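Long-range contacts in periplasmic binding protein (Mycobacterium smegmatis, PDB 4MDY), which probably binds an iron complex outside the membrane and delivers it to an ABC transporter, as a lipoprotein of the solute-binding protein 8 family: residues G37-D42 with T55-G60; D159-T164 with V282-P287; T192-R197 with L206-V211; T233-Q238 with E266-I271; R259-T264 with P288-V293. All blocks are in the same frame, centred on the assembly; numbering follows the deposited sequence.

Contact 1 (G37-D42 with T55-G60); sequences GLTEQD and TDWFGG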
# COMPACT_ATOMS: atom_id res chain seq x y z
N GLY A 37 5.24 10.91 -2.97
CA GLY A 37 4.45 10.25 -1.92
C GLY A 37 5.02 8.91 -1.48
O GLY A 37 6.10 8.51 -1.89
N LEU A 38 4.26 8.21 -0.66
CA LEU A 38 4.76 7.05 0.07
C LEU A 38 4.80 5.74 -0.71
O LEU A 38 5.54 4.84 -0.33
CB LEU A 38 3.93 6.86 1.35
CG LEU A 38 3.99 8.05 2.32
CD1 LEU A 38 3.09 7.83 3.52
CD2 LEU A 38 5.43 8.31 2.77
N THR A 39 4.02 5.63 -1.80
CA THR A 39 3.91 4.34 -2.51
C THR A 39 3.94 4.42 -4.04
O THR A 39 3.95 3.38 -4.71
CB THR A 39 2.59 3.62 -2.11
OG1 THR A 39 1.48 4.48 -2.38
CG2 THR A 39 2.59 3.24 -0.63
N GLU A 40 3.97 5.62 -4.61
CA GLU A 40 3.81 5.82 -6.05
C GLU A 40 4.92 5.20 -6.90
O GLU A 40 4.72 4.93 -8.09
CB GLU A 40 3.70 7.32 -6.39
CG GLU A 40 2.45 7.98 -5.85
CD GLU A 40 2.68 8.71 -4.54
OE1 GLU A 40 3.25 8.08 -3.63
OE2 GLU A 40 2.27 9.89 -4.42
N GLN A 41 6.09 4.98 -6.30
CA GLN A 41 7.20 4.39 -7.03
C GLN A 41 6.83 3.02 -7.60
O GLN A 41 7.32 2.66 -8.65
CB GLN A 41 8.49 4.31 -6.19
CG GLN A 41 8.51 3.30 -5.05
CD GLN A 41 8.04 3.87 -3.73
OE1 GLN A 41 7.20 4.78 -3.69
NE2 GLN A 41 8.57 3.33 -2.64
N ASP A 42 5.96 2.28 -6.91
CA ASP A 42 5.56 0.96 -7.40
C ASP A 42 4.67 1.08 -8.65
O ASP A 42 4.76 0.26 -9.55
CB ASP A 42 4.83 0.17 -6.32
CG ASP A 42 5.77 -0.43 -5.27
OD1 ASP A 42 6.97 -0.07 -5.22
OD2 ASP A 42 5.28 -1.27 -4.49
N THR A 55 10.36 8.70 -2.52
CA THR A 55 10.15 9.13 -1.15
C THR A 55 10.04 7.90 -0.25
O THR A 55 9.21 7.01 -0.48
CB THR A 55 8.91 10.03 -1.04
OG1 THR A 55 9.07 11.15 -1.91
CG2 THR A 55 8.71 10.53 0.36
N ASP A 56 10.90 7.86 0.77
CA ASP A 56 10.95 6.74 1.69
C ASP A 56 9.74 6.77 2.62
O ASP A 56 9.23 7.84 2.95
CB ASP A 56 12.25 6.79 2.51
CG ASP A 56 12.64 5.44 3.11
OD1 ASP A 56 12.07 4.40 2.73
OD2 ASP A 56 13.54 5.41 3.96
N TRP A 57 9.27 5.59 3.01
CA TRP A 57 8.17 5.46 3.96
C TRP A 57 8.64 4.71 5.21
O TRP A 57 8.73 5.30 6.29
CB TRP A 57 6.98 4.78 3.28
CG TRP A 57 5.77 4.59 4.14
CD1 TRP A 57 5.51 5.18 5.35
CD2 TRP A 57 4.64 3.78 3.84
NE1 TRP A 57 4.29 4.76 5.83
CE2 TRP A 57 3.74 3.89 4.92
CE3 TRP A 57 4.30 2.95 2.77
CZ2 TRP A 57 2.52 3.21 4.96
CZ3 TRP A 57 3.09 2.27 2.80
CH2 TRP A 57 2.21 2.41 3.89
N PHE A 58 8.94 3.43 5.08
CA PHE A 58 9.49 2.65 6.20
C PHE A 58 10.26 1.42 5.72
O PHE A 58 10.27 1.12 4.52
CB PHE A 58 8.37 2.22 7.16
CG PHE A 58 7.48 1.13 6.63
CD1 PHE A 58 6.49 1.41 5.69
CD2 PHE A 58 7.60 -0.18 7.08
CE1 PHE A 58 5.66 0.41 5.20
CE2 PHE A 58 6.78 -1.19 6.60
CZ PHE A 58 5.81 -0.89 5.65
N GLY A 59 10.91 0.74 6.66
CA GLY A 59 11.60 -0.53 6.39
C GLY A 59 13.08 -0.44 6.04
O GLY A 59 13.73 -1.48 5.90
N GLY A 60 13.61 0.77 5.89
CA GLY A 60 15.02 0.96 5.56
C GLY A 60 15.50 0.22 4.33
O GLY A 60 16.59 -0.34 4.32
O HOH W 1 7.86 7.49 -3.55
O HOH W 2 8.13 4.58 -0.05
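Leu-38 carries the apolar half of this contact. Its CB lies over one face of the Trp-57 indole, 4.0 Å from Trp-57 CD2. CG is anti to the carbonyl carbon (chi1 -60°), which places the branch over the indole. Leu-38 CD1 sits over the Trp-57 five-membered ring, 4.0 Å from its centroid and 9° off the normal, a CH-pi contact. Leu-38 CD2 meets Trp-57 CB at 3.9 Å. The two side chains cross at about a right angle. The edge of Phe-58 meets the opposite face near its rim, through CD1. Thr-39 CG2 comes obliquely to Trp-57 CZ3 at 3.6 Å, while Thr-39 OG1 is hydrogen-bonded to Asn-104 ND2 and Gln-137 NE2.

No direct hydrogen bond joins the two segments. Two waters bridge them instead. One accepts from Thr-55 N and lies within bonding distance of Gly-37 O and Gln-41 OE1. The other accepts from Gln-41 NE2 and lies 2.6 Å from Leu-38 O and 2.7 Å from Thr-55 O.

A PEG molecule near Trp-57 may mark the ligand cleft of the periplasmic binding fold. The contact joins the start of helix 40-46 to the loop after strand 53-55. Phe-273 of helix 265-273 packs against Thr-39 and Trp-57.

Contact 2 (D159-T164 with V282-P287); sequences DDRFTT and VADQLP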
# COMPACT_ATOMS: atom_id res chain seq x y z
N ASP A 159 -6.37 -8.28 -9.70
CA ASP A 159 -7.71 -8.79 -9.41
C ASP A 159 -7.80 -10.29 -9.71
O ASP A 159 -8.31 -11.07 -8.91
CB ASP A 159 -8.77 -8.03 -10.22
CG ASP A 159 -9.02 -6.62 -9.70
OD1 ASP A 159 -8.64 -6.32 -8.54
OD2 ASP A 159 -9.61 -5.81 -10.44
N ASP A 160 -7.27 -10.67 -10.88
CA ASP A 160 -7.27 -12.08 -11.30
C ASP A 160 -6.46 -12.98 -10.38
O ASP A 160 -6.86 -14.11 -10.12
CB ASP A 160 -6.73 -12.21 -12.74
CG ASP A 160 -7.69 -11.64 -13.78
OD1 ASP A 160 -8.87 -11.36 -13.46
OD2 ASP A 160 -7.25 -11.47 -14.94
N ARG A 161 -5.32 -12.50 -9.88
CA ARG A 161 -4.55 -13.27 -8.89
C ARG A 161 -5.38 -13.61 -7.66
O ARG A 161 -5.40 -14.76 -7.22
CB ARG A 161 -3.29 -12.51 -8.45
CG ARG A 161 -2.18 -12.43 -9.50
CD ARG A 161 -1.64 -13.79 -9.93
NE ARG A 161 -1.14 -14.60 -8.80
CZ ARG A 161 0.05 -14.45 -8.22
NH1 ARG A 161 0.91 -13.52 -8.63
NH2 ARG A 161 0.38 -15.25 -7.21
N PHE A 162 -6.09 -12.63 -7.10
CA PHE A 162 -6.92 -12.87 -5.92
C PHE A 162 -8.14 -13.76 -6.22
O PHE A 162 -8.50 -14.60 -5.40
CB PHE A 162 -7.33 -11.55 -5.26
CG PHE A 162 -6.17 -10.76 -4.72
CD1 PHE A 162 -5.25 -11.36 -3.85
CD2 PHE A 162 -5.97 -9.44 -5.09
CE1 PHE A 162 -4.17 -10.64 -3.36
CE2 PHE A 162 -4.89 -8.73 -4.59
CZ PHE A 162 -3.99 -9.33 -3.73
N THR A 163 -8.75 -13.57 -7.39
CA THR A 163 -9.82 -14.46 -7.87
C THR A 163 -9.34 -15.91 -7.94
O THR A 163 -10.06 -16.83 -7.58
CB THR A 163 -10.32 -14.02 -9.26
OG1 THR A 163 -11.14 -12.85 -9.13
CG2 THR A 163 -11.16 -15.12 -9.93
N THR A 164 -8.11 -16.09 -8.41
CA THR A 164 -7.52 -17.42 -8.52
C THR A 164 -7.25 -18.04 -7.14
O THR A 164 -7.40 -19.25 -6.98
CB THR A 164 -6.22 -17.38 -9.35
OG1 THR A 164 -6.53 -17.00 -10.70
CG2 THR A 164 -5.53 -18.73 -9.37
N VAL A 282 1.59 -10.55 -2.07
CA VAL A 282 0.55 -10.92 -1.12
C VAL A 282 -0.18 -12.17 -1.62
O VAL A 282 -0.42 -13.10 -0.85
CB VAL A 282 -0.45 -9.77 -0.88
CG1 VAL A 282 -1.57 -10.19 0.07
CG2 VAL A 282 0.27 -8.52 -0.35
N ALA A 283 -0.51 -12.21 -2.91
CA ALA A 283 -1.21 -13.36 -3.49
C ALA A 283 -0.34 -14.63 -3.46
O ALA A 283 -0.86 -15.74 -3.38
CB ALA A 283 -1.68 -13.06 -4.90
N ASP A 284 0.98 -14.46 -3.50
CA ASP A 284 1.90 -15.60 -3.39
C ASP A 284 2.00 -16.11 -1.96
O ASP A 284 1.85 -17.30 -1.71
CB ASP A 284 3.30 -15.24 -3.89
CG ASP A 284 3.45 -15.36 -5.39
OD1 ASP A 284 2.62 -16.03 -6.03
OD2 ASP A 284 4.42 -14.79 -5.93
N GLN A 285 2.27 -15.19 -1.03
CA GLN A 285 2.74 -15.59 0.31
C GLN A 285 1.64 -15.72 1.38
O GLN A 285 1.80 -16.50 2.32
CB GLN A 285 3.81 -14.61 0.80
CG GLN A 285 5.04 -14.56 -0.09
CD GLN A 285 6.20 -13.78 0.51
OE1 GLN A 285 6.27 -13.57 1.72
NE2 GLN A 285 7.14 -13.37 -0.35
N LEU A 286 0.55 -14.98 1.25
CA LEU A 286 -0.50 -15.03 2.26
C LEU A 286 -1.36 -16.29 2.19
O LEU A 286 -1.70 -16.84 3.24
CB LEU A 286 -1.39 -13.77 2.22
CG LEU A 286 -2.45 -13.66 3.34
CD1 LEU A 286 -1.86 -13.79 4.73
CD2 LEU A 286 -3.21 -12.34 3.21
N PRO A 287 -1.75 -16.74 0.98
CA PRO A 287 -2.63 -17.91 0.98
C PRO A 287 -2.07 -19.18 1.65
O PRO A 287 -2.82 -19.85 2.35
CB PRO A 287 -2.95 -18.12 -0.50
CG PRO A 287 -2.86 -16.74 -1.08
CD PRO A 287 -1.69 -16.12 -0.36
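Ala-283 is the middle of this helix-helix contact. Its CB points at the other helix and touches two side chains there. Phe-162 CE1 lies 3.8 Å from Ala-283 CB. Arg-161 lays one face of its guanidinium over the same methyl, with Arg-161 NH2 3.8 Å from Ala-283 CB. Val-282 CG1 adds a looser contact at the edge of the Phe-162 ring, 4.3 Å from Phe-162 CE1.

Beside the methyl is a salt bridge. Arg-161 NH2 donates to Asp-284 OD1 at 2.6 Å, with an N-H...O angle of 144°. The oxygen lies close to the guanidinium plane. The nitrogen, however, comes to the carboxylate from above its plane, and the two flat groups are 48° apart. This is a single-contact bridge, not a paired one. The Arg-161 chain is bent at chi2 and chi3, which folds the guanidinium back across Ala-283. Asp-284 is exposed, while Phe-162 and Val-282 are buried. The arrangement is near-parallel helix packing with an apolar inner part and a charged rim on the solvent side.

Further out, Tyr-279 meets Phe-162 edge-to-face. Met-204 touches both Phe-162 and Val-282. The two helix segments cross at -23° with axes 9.9 Å apart. Helix 148-168 thus packs along helix 279-294, whose inner side also rests on helices 199-203 and 265-273.

Contact 3 (T192-R197 with L206-V211); sequences TPPGWR and LTVLQV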
# COMPACT_ATOMS: atom_id res chain seq x y z
N THR A 192 -7.31 -2.65 10.58
CA THR A 192 -7.71 -2.03 9.34
C THR A 192 -9.22 -2.24 9.16
O THR A 192 -9.67 -3.36 8.92
CB THR A 192 -6.92 -2.60 8.15
OG1 THR A 192 -5.52 -2.32 8.32
CG2 THR A 192 -7.39 -1.98 6.84
N PRO A 193 -10.01 -1.16 9.29
CA PRO A 193 -11.44 -1.34 9.12
C PRO A 193 -11.79 -1.71 7.68
O PRO A 193 -11.03 -1.39 6.77
CB PRO A 193 -12.02 0.04 9.47
CG PRO A 193 -10.97 0.70 10.30
CD PRO A 193 -9.67 0.20 9.73
N PRO A 194 -12.91 -2.41 7.48
CA PRO A 194 -13.33 -2.73 6.12
C PRO A 194 -13.29 -1.50 5.20
O PRO A 194 -13.64 -0.41 5.62
CB PRO A 194 -14.76 -3.24 6.30
CG PRO A 194 -14.79 -3.79 7.68
CD PRO A 194 -13.82 -2.99 8.49
N GLY A 195 -12.85 -1.70 3.97
CA GLY A 195 -12.68 -0.61 3.02
C GLY A 195 -11.82 -1.11 1.88
O GLY A 195 -11.58 -2.32 1.75
N TRP A 196 -11.33 -0.20 1.05
CA TRP A 196 -10.54 -0.63 -0.09
C TRP A 196 -9.34 -1.49 0.31
O TRP A 196 -9.00 -2.43 -0.40
CB TRP A 196 -10.11 0.55 -0.96
CG TRP A 196 -8.95 1.38 -0.48
CD1 TRP A 196 -9.02 2.61 0.10
CD2 TRP A 196 -7.55 1.08 -0.61
NE1 TRP A 196 -7.75 3.09 0.35
CE2 TRP A 196 -6.83 2.17 -0.08
CE3 TRP A 196 -6.84 -0.01 -1.13
CZ2 TRP A 196 -5.44 2.20 -0.03
CZ3 TRP A 196 -5.45 0.03 -1.09
CH2 TRP A 196 -4.76 1.12 -0.54
N ARG A 197 -8.74 -1.18 1.46
CA ARG A 197 -7.58 -1.93 1.94
C ARG A 197 -7.86 -3.39 2.28
O ARG A 197 -6.94 -4.20 2.28
CB ARG A 197 -6.97 -1.26 3.16
CG ARG A 197 -6.19 0.00 2.84
CD ARG A 197 -5.23 0.32 3.97
NE ARG A 197 -4.18 1.22 3.52
CZ ARG A 197 -3.00 0.85 2.99
NH1 ARG A 197 -2.15 1.78 2.63
NH2 ARG A 197 -2.67 -0.43 2.83
N LEU A 206 -12.68 -14.53 1.81
CA LEU A 206 -12.81 -14.34 3.25
C LEU A 206 -13.89 -13.33 3.60
O LEU A 206 -14.29 -12.50 2.78
CB LEU A 206 -11.48 -13.85 3.85
CG LEU A 206 -10.30 -14.80 3.70
CD1 LEU A 206 -8.99 -14.07 3.98
CD2 LEU A 206 -10.46 -15.99 4.63
N THR A 207 -14.36 -13.42 4.84
CA THR A 207 -15.26 -12.44 5.41
C THR A 207 -14.44 -11.48 6.26
O THR A 207 -13.68 -11.88 7.15
CB THR A 207 -16.37 -13.12 6.25
OG1 THR A 207 -17.26 -13.83 5.38
CG2 THR A 207 -17.16 -12.09 7.04
N VAL A 208 -14.58 -10.20 5.95
CA VAL A 208 -13.86 -9.14 6.63
C VAL A 208 -14.80 -8.54 7.67
O VAL A 208 -15.76 -7.85 7.34
CB VAL A 208 -13.39 -8.07 5.62
CG1 VAL A 208 -12.73 -6.90 6.33
CG2 VAL A 208 -12.42 -8.68 4.62
N LEU A 209 -14.51 -8.82 8.94
CA LEU A 209 -15.30 -8.33 10.06
C LEU A 209 -15.25 -6.82 10.22
O LEU A 209 -14.19 -6.22 10.07
CB LEU A 209 -14.79 -8.94 11.37
CG LEU A 209 -15.05 -10.41 11.64
CD1 LEU A 209 -14.39 -10.80 12.96
CD2 LEU A 209 -16.55 -10.70 11.65
N GLN A 210 -16.39 -6.21 10.52
CA GLN A 210 -16.42 -4.82 10.98
C GLN A 210 -15.58 -4.69 12.25
O GLN A 210 -15.71 -5.48 13.17
CB GLN A 210 -17.86 -4.35 11.25
CG GLN A 210 -18.45 -3.49 10.14
CD GLN A 210 -17.69 -2.18 9.96
OE1 GLN A 210 -17.16 -1.61 10.92
NE2 GLN A 210 -17.64 -1.70 8.72
N VAL A 211 -14.71 -3.70 12.27
CA VAL A 211 -13.80 -3.50 13.38
C VAL A 211 -13.38 -2.02 13.42
O VAL A 211 -13.24 -1.40 12.37
CB VAL A 211 -12.57 -4.45 13.25
CG1 VAL A 211 -11.68 -4.05 12.08
CG2 VAL A 211 -11.75 -4.49 14.52
O HOH W 3 -15.32 0.39 7.46
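Val-208 has CG1 anti to its backbone N (chi1 175°), which directs that methyl at the Pro-194 ring. CB of Pro-194 in turn points toward the 206-211 segment. Gln-210 starts out pointing away, but its chain bends at chi2 (-63°) and brings the amide back beside the proline.

The Pro-194 ring is therefore met by four residues. Pro-194 CG is 4.0 Å from Val-208 CG1. The same Pro-194 CG is 3.5 Å from Leu-209 O and 3.7 Å from Gln-210 NE2, whose side chain crosses the ring obliquely. Pro-194 CD reaches Val-211 N, in the loop beyond the strand. Next to it, Pro-193 CB rests against Val-211 O at 3.5 Å. Val-211 CG1 takes the crowded position between its backbone N and carbonyl carbon, and packs 3.8 Å from Thr-192 O.

Strand 207-208 is the outermost strand of the parallel sheet on this side, next to strand 176-181. Leu-178 of that strand touches Leu-209 and Val-211. The proline loop leads on to helix 199-203.

No direct hydrogen bond crosses the contact. One water donates to Pro-194 O at 2.6 Å and accepts a weak bond from Gln-210 NE2. Neither proline has an N-H to give, so the two segments meet mainly through proline CH groups set against methyls, carbonyl oxygens and an amide.

Contact 4 (T233-Q238 with E266-I271); sequences TTESDQ and ELAGAI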
# COMPACT_ATOMS: atom_id res chain seq x y z
N THR A 233 0.36 -7.77 11.10
CA THR A 233 1.37 -7.32 10.14
C THR A 233 2.68 -7.00 10.85
O THR A 233 3.18 -5.87 10.82
CB THR A 233 0.86 -6.14 9.29
OG1 THR A 233 0.49 -5.05 10.14
CG2 THR A 233 -0.34 -6.60 8.45
N THR A 234 3.22 -8.03 11.51
CA THR A 234 4.53 -7.96 12.15
C THR A 234 5.62 -7.78 11.11
O THR A 234 5.48 -8.23 9.97
CB THR A 234 4.81 -9.24 12.96
OG1 THR A 234 4.51 -10.40 12.17
CG2 THR A 234 3.98 -9.27 14.22
N GLU A 235 6.71 -7.12 11.51
CA GLU A 235 7.86 -6.88 10.65
C GLU A 235 9.13 -7.54 11.21
O GLU A 235 10.21 -7.39 10.64
CB GLU A 235 8.10 -5.37 10.50
CG GLU A 235 6.91 -4.63 9.89
CD GLU A 235 7.13 -3.14 9.78
OE1 GLU A 235 8.30 -2.71 9.65
OE2 GLU A 235 6.13 -2.39 9.81
N SER A 236 8.99 -8.27 12.32
CA SER A 236 10.11 -9.02 12.89
C SER A 236 9.64 -10.06 13.89
O SER A 236 8.48 -10.07 14.32
CB SER A 236 11.12 -8.09 13.56
OG SER A 236 10.56 -7.45 14.70
N ASP A 237 10.57 -10.95 14.25
CA ASP A 237 10.36 -11.89 15.34
C ASP A 237 10.16 -11.12 16.64
O ASP A 237 9.34 -11.51 17.47
CB ASP A 237 11.57 -12.82 15.49
CG ASP A 237 11.75 -13.76 14.31
OD1 ASP A 237 10.73 -14.17 13.70
OD2 ASP A 237 12.91 -14.10 14.00
N GLN A 238 10.92 -10.03 16.80
CA GLN A 238 10.77 -9.15 17.96
C GLN A 238 9.31 -8.73 18.10
O GLN A 238 8.74 -8.84 19.19
CB GLN A 238 11.67 -7.91 17.85
CG GLN A 238 11.67 -7.01 19.10
CD GLN A 238 12.62 -5.83 19.00
OE1 GLN A 238 12.21 -4.67 19.09
NE2 GLN A 238 13.91 -6.11 18.82
N GLU A 266 8.50 -8.75 4.62
CA GLU A 266 8.19 -8.50 3.21
C GLU A 266 6.69 -8.57 2.97
O GLU A 266 6.14 -7.76 2.23
CB GLU A 266 8.93 -9.47 2.27
CG GLU A 266 9.12 -8.86 0.89
CD GLU A 266 9.37 -9.86 -0.22
OE1 GLU A 266 9.46 -11.07 0.06
OE2 GLU A 266 9.47 -9.41 -1.38
N LEU A 267 6.02 -9.52 3.62
CA LEU A 267 4.58 -9.64 3.44
C LEU A 267 3.87 -8.46 4.10
O LEU A 267 2.92 -7.91 3.53
CB LEU A 267 4.07 -10.98 3.96
CG LEU A 267 2.56 -11.21 3.83
CD1 LEU A 267 2.05 -10.92 2.42
CD2 LEU A 267 2.22 -12.63 4.23
N ALA A 268 4.33 -8.04 5.28
CA ALA A 268 3.79 -6.85 5.93
C ALA A 268 3.97 -5.65 5.02
O ALA A 268 3.05 -4.86 4.84
CB ALA A 268 4.47 -6.59 7.28
N GLY A 269 5.16 -5.50 4.45
CA GLY A 269 5.44 -4.40 3.54
C GLY A 269 4.55 -4.46 2.31
O GLY A 269 4.02 -3.45 1.86
N ALA A 270 4.39 -5.66 1.76
CA ALA A 270 3.60 -5.84 0.54
C ALA A 270 2.14 -5.44 0.76
O ALA A 270 1.56 -4.76 -0.07
CB ALA A 270 3.72 -7.27 0.03
N ILE A 271 1.57 -5.83 1.89
CA ILE A 271 0.21 -5.43 2.27
C ILE A 271 0.09 -3.91 2.41
O ILE A 271 -0.86 -3.31 1.90
CB ILE A 271 -0.23 -6.12 3.58
CG1 ILE A 271 -0.37 -7.62 3.34
CG2 ILE A 271 -1.54 -5.54 4.10
CD1 ILE A 271 -0.37 -8.45 4.61
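This is a close backbone-to-methyl contact at the C-terminal end of strand 229-233, where the chain leaves the sheet and passes helix 265-273. It is buried and small. Ala-268 carries it from the helix side. Its CB points toward the loop, and Ala-268 CB meets Thr-234 O at 3.3 Å and Thr-233 O at 3.8 Å. The methyl thus rests against two successive carbonyl oxygens. The CA atoms of Thr-233 and Ala-268 are 4.9 Å apart, so the helix comes very near the loop. Thr-233 CB lies 4.2 Å from Ala-268 CB, and Glu-235 CG adds a contact with Ala-268 CB at 4.1 Å.

The parallel sheet and its helices form an alpha/beta domain, and the contact lies at the carboxyl edge of that sheet. Strand 229-233 is inside the sheet, between strands 176-181 and 260-262. Thr-233 OG1 is hydrogen-bonded to Leu-180 O of the first of these neighbours. Thr-234 O, the oxygen nearest the methyl, also accepts from Thr-263 OG1.

Thr-233 CG2, anti to its carbonyl carbon, faces Ile-271 CD1 at 4.3 Å, one helical turn on from Ala-268. No hydrogen bond links the two segments. The Glu-235 chain is extended beyond CG, and its side chain lies near a bound PEG and Phe-58.

Contact 5 (R259-T264 with P288-V293); sequences RNIFTT and PELARV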
# COMPACT_ATOMS: atom_id res chain seq x y z
N ARG A 259 -4.29 -19.82 15.30
CA ARG A 259 -4.95 -19.16 14.16
C ARG A 259 -4.43 -17.73 13.95
O ARG A 259 -5.06 -16.92 13.25
CB ARG A 259 -6.47 -19.15 14.32
CG ARG A 259 -7.08 -20.51 14.64
CD ARG A 259 -6.93 -21.54 13.52
NE ARG A 259 -6.50 -22.85 14.04
CZ ARG A 259 -7.26 -23.95 14.13
NH1 ARG A 259 -6.72 -25.05 14.64
NH2 ARG A 259 -8.53 -23.96 13.74
N ASN A 260 -3.28 -17.42 14.55
CA ASN A 260 -2.56 -16.19 14.28
C ASN A 260 -1.64 -16.39 13.09
O ASN A 260 -0.95 -17.41 13.00
CB ASN A 260 -1.69 -15.77 15.46
CG ASN A 260 -2.51 -15.31 16.66
OD1 ASN A 260 -3.47 -14.55 16.52
ND2 ASN A 260 -2.09 -15.73 17.84
N ILE A 261 -1.64 -15.42 12.19
CA ILE A 261 -0.62 -15.29 11.18
C ILE A 261 0.24 -14.08 11.54
O ILE A 261 -0.27 -12.96 11.64
CB ILE A 261 -1.22 -15.11 9.77
CG1 ILE A 261 -2.03 -16.36 9.39
CG2 ILE A 261 -0.12 -14.87 8.75
CD1 ILE A 261 -2.89 -16.20 8.16
N PHE A 262 1.53 -14.31 11.74
CA PHE A 262 2.48 -13.23 11.95
C PHE A 262 3.29 -13.10 10.67
O PHE A 262 4.10 -13.97 10.34
CB PHE A 262 3.37 -13.51 13.17
CG PHE A 262 2.60 -13.69 14.46
CD1 PHE A 262 2.02 -12.61 15.10
CD2 PHE A 262 2.45 -14.96 15.01
CE1 PHE A 262 1.31 -12.78 16.29
CE2 PHE A 262 1.74 -15.13 16.19
CZ PHE A 262 1.17 -14.04 16.83
N THR A 263 3.05 -12.02 9.94
CA THR A 263 3.66 -11.84 8.63
C THR A 263 5.17 -11.68 8.75
O THR A 263 5.69 -11.21 9.77
CB THR A 263 3.12 -10.59 7.91
OG1 THR A 263 3.39 -9.42 8.69
CG2 THR A 263 1.61 -10.72 7.67
N THR A 264 5.87 -12.07 7.70
CA THR A 264 7.25 -11.65 7.50
C THR A 264 7.27 -10.16 7.21
O THR A 264 6.25 -9.56 6.85
CB THR A 264 7.90 -12.38 6.31
OG1 THR A 264 7.17 -12.09 5.11
CG2 THR A 264 7.95 -13.88 6.55
N PRO A 288 -0.78 -19.50 1.46
CA PRO A 288 -0.23 -20.63 2.23
C PRO A 288 -0.36 -20.47 3.76
O PRO A 288 -0.57 -21.46 4.47
CB PRO A 288 1.25 -20.65 1.82
CG PRO A 288 1.30 -19.99 0.49
CD PRO A 288 0.17 -19.00 0.45
N GLU A 289 -0.22 -19.25 4.26
CA GLU A 289 -0.36 -18.99 5.70
C GLU A 289 -1.82 -19.16 6.12
O GLU A 289 -2.12 -19.76 7.15
CB GLU A 289 0.12 -17.59 6.07
CG GLU A 289 1.58 -17.30 5.75
CD GLU A 289 2.57 -18.01 6.66
OE1 GLU A 289 2.29 -18.19 7.86
OE2 GLU A 289 3.65 -18.38 6.16
N LEU A 290 -2.73 -18.64 5.30
CA LEU A 290 -4.16 -18.83 5.55
C LEU A 290 -4.54 -20.31 5.52
O LEU A 290 -5.33 -20.77 6.35
CB LEU A 290 -5.00 -18.05 4.53
CG LEU A 290 -4.89 -16.53 4.60
CD1 LEU A 290 -5.51 -15.90 3.37
CD2 LEU A 290 -5.53 -15.98 5.87
N ALA A 291 -3.99 -21.04 4.56
CA ALA A 291 -4.31 -22.46 4.39
C ALA A 291 -3.81 -23.28 5.57
O ALA A 291 -4.46 -24.24 5.98
CB ALA A 291 -3.72 -22.99 3.09
N ARG A 292 -2.65 -22.89 6.10
CA ARG A 292 -2.06 -23.52 7.28
C ARG A 292 -2.96 -23.46 8.52
O ARG A 292 -3.01 -24.42 9.29
CB ARG A 292 -0.70 -22.89 7.60
CG ARG A 292 0.10 -23.62 8.67
CD ARG A 292 1.39 -22.90 9.01
NE ARG A 292 2.24 -22.74 7.83
CZ ARG A 292 3.28 -21.91 7.73
NH1 ARG A 292 3.64 -21.13 8.75
NH2 ARG A 292 3.98 -21.86 6.60
N VAL A 293 -3.66 -22.34 8.70
CA VAL A 293 -4.50 -22.16 9.89
C VAL A 293 -5.98 -22.46 9.65
O VAL A 293 -6.69 -22.86 10.57
CB VAL A 293 -4.32 -20.75 10.52
CG1 VAL A 293 -2.85 -20.47 10.81
CG2 VAL A 293 -4.89 -19.66 9.64
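Strand 260-262 and helix segment 288-293 run roughly antiparallel, at 153°, with their axes 8.9 Å apart. Ile-261 is the strand residue that fills the gap. Its CB points at the helix, and CG1 is anti to the carbonyl carbon (chi1 -63°). This sends CD1 between Leu-290 and Glu-289. Ile-261 CD1 meets Leu-290 CD2 tightly at 3.5 Å, the two side chains crossing at about a right angle. On the other branch, Ile-261 CG2 touches Glu-289 CB at 3.8 Å. The contact uses mainly CB and the backbone of Glu-289. Its chain bends at chi2, and Glu-289 OE1 lies 3.4 Å from Arg-292 NH1, a salt bridge of charges alone.

Val-293 closes the end of the contact. Val-293 CG2 approaches Ile-261 CD1 at 4.3 Å. Arg-259 and Val-293 slide past each other in opposite directions. Arg-259 CD comes to 3.2 Å from Val-293 O, which lies over one face of the guanidinium. No hydrogen bond forms there: Arg-259 NE is 3.5 Å from Val-293 O, but the angle is poor.

Val-229 of the next strand touches both Ile-261 and Val-293, and Leu-206 touches Leu-290. Strand 260-262 is an outermost strand of the parallel sheet, and helix 279-294 packs alongside it. A helix packed on a parallel sheet through branched aliphatic residues is the usual layering of an alpha/beta domain.

How the contacts relate
Contacts 2 and 4 are buried, contacts 1 and 5 partly so, and contact 3 lies at the surface. Contacts 2 and 5 share helix 279-294: its earlier part packs on a helix, its later part on a strand. Contact 4 is joined to both, through Val-282 against Ala-270 and through Thr-234 and Thr-263, which probably hydrogen-bond. Contacts 3 and 5 reach the two outermost strands of one parallel sheet and meet where Leu-206 touches Leu-290. Contact 1 stands apart from that sheet but reaches contact 4 through Phe-58 and Glu-235. Waters bridge the segments within contact 1 and within contact 3, whereas only contact 2 has a salt bridge between its segments.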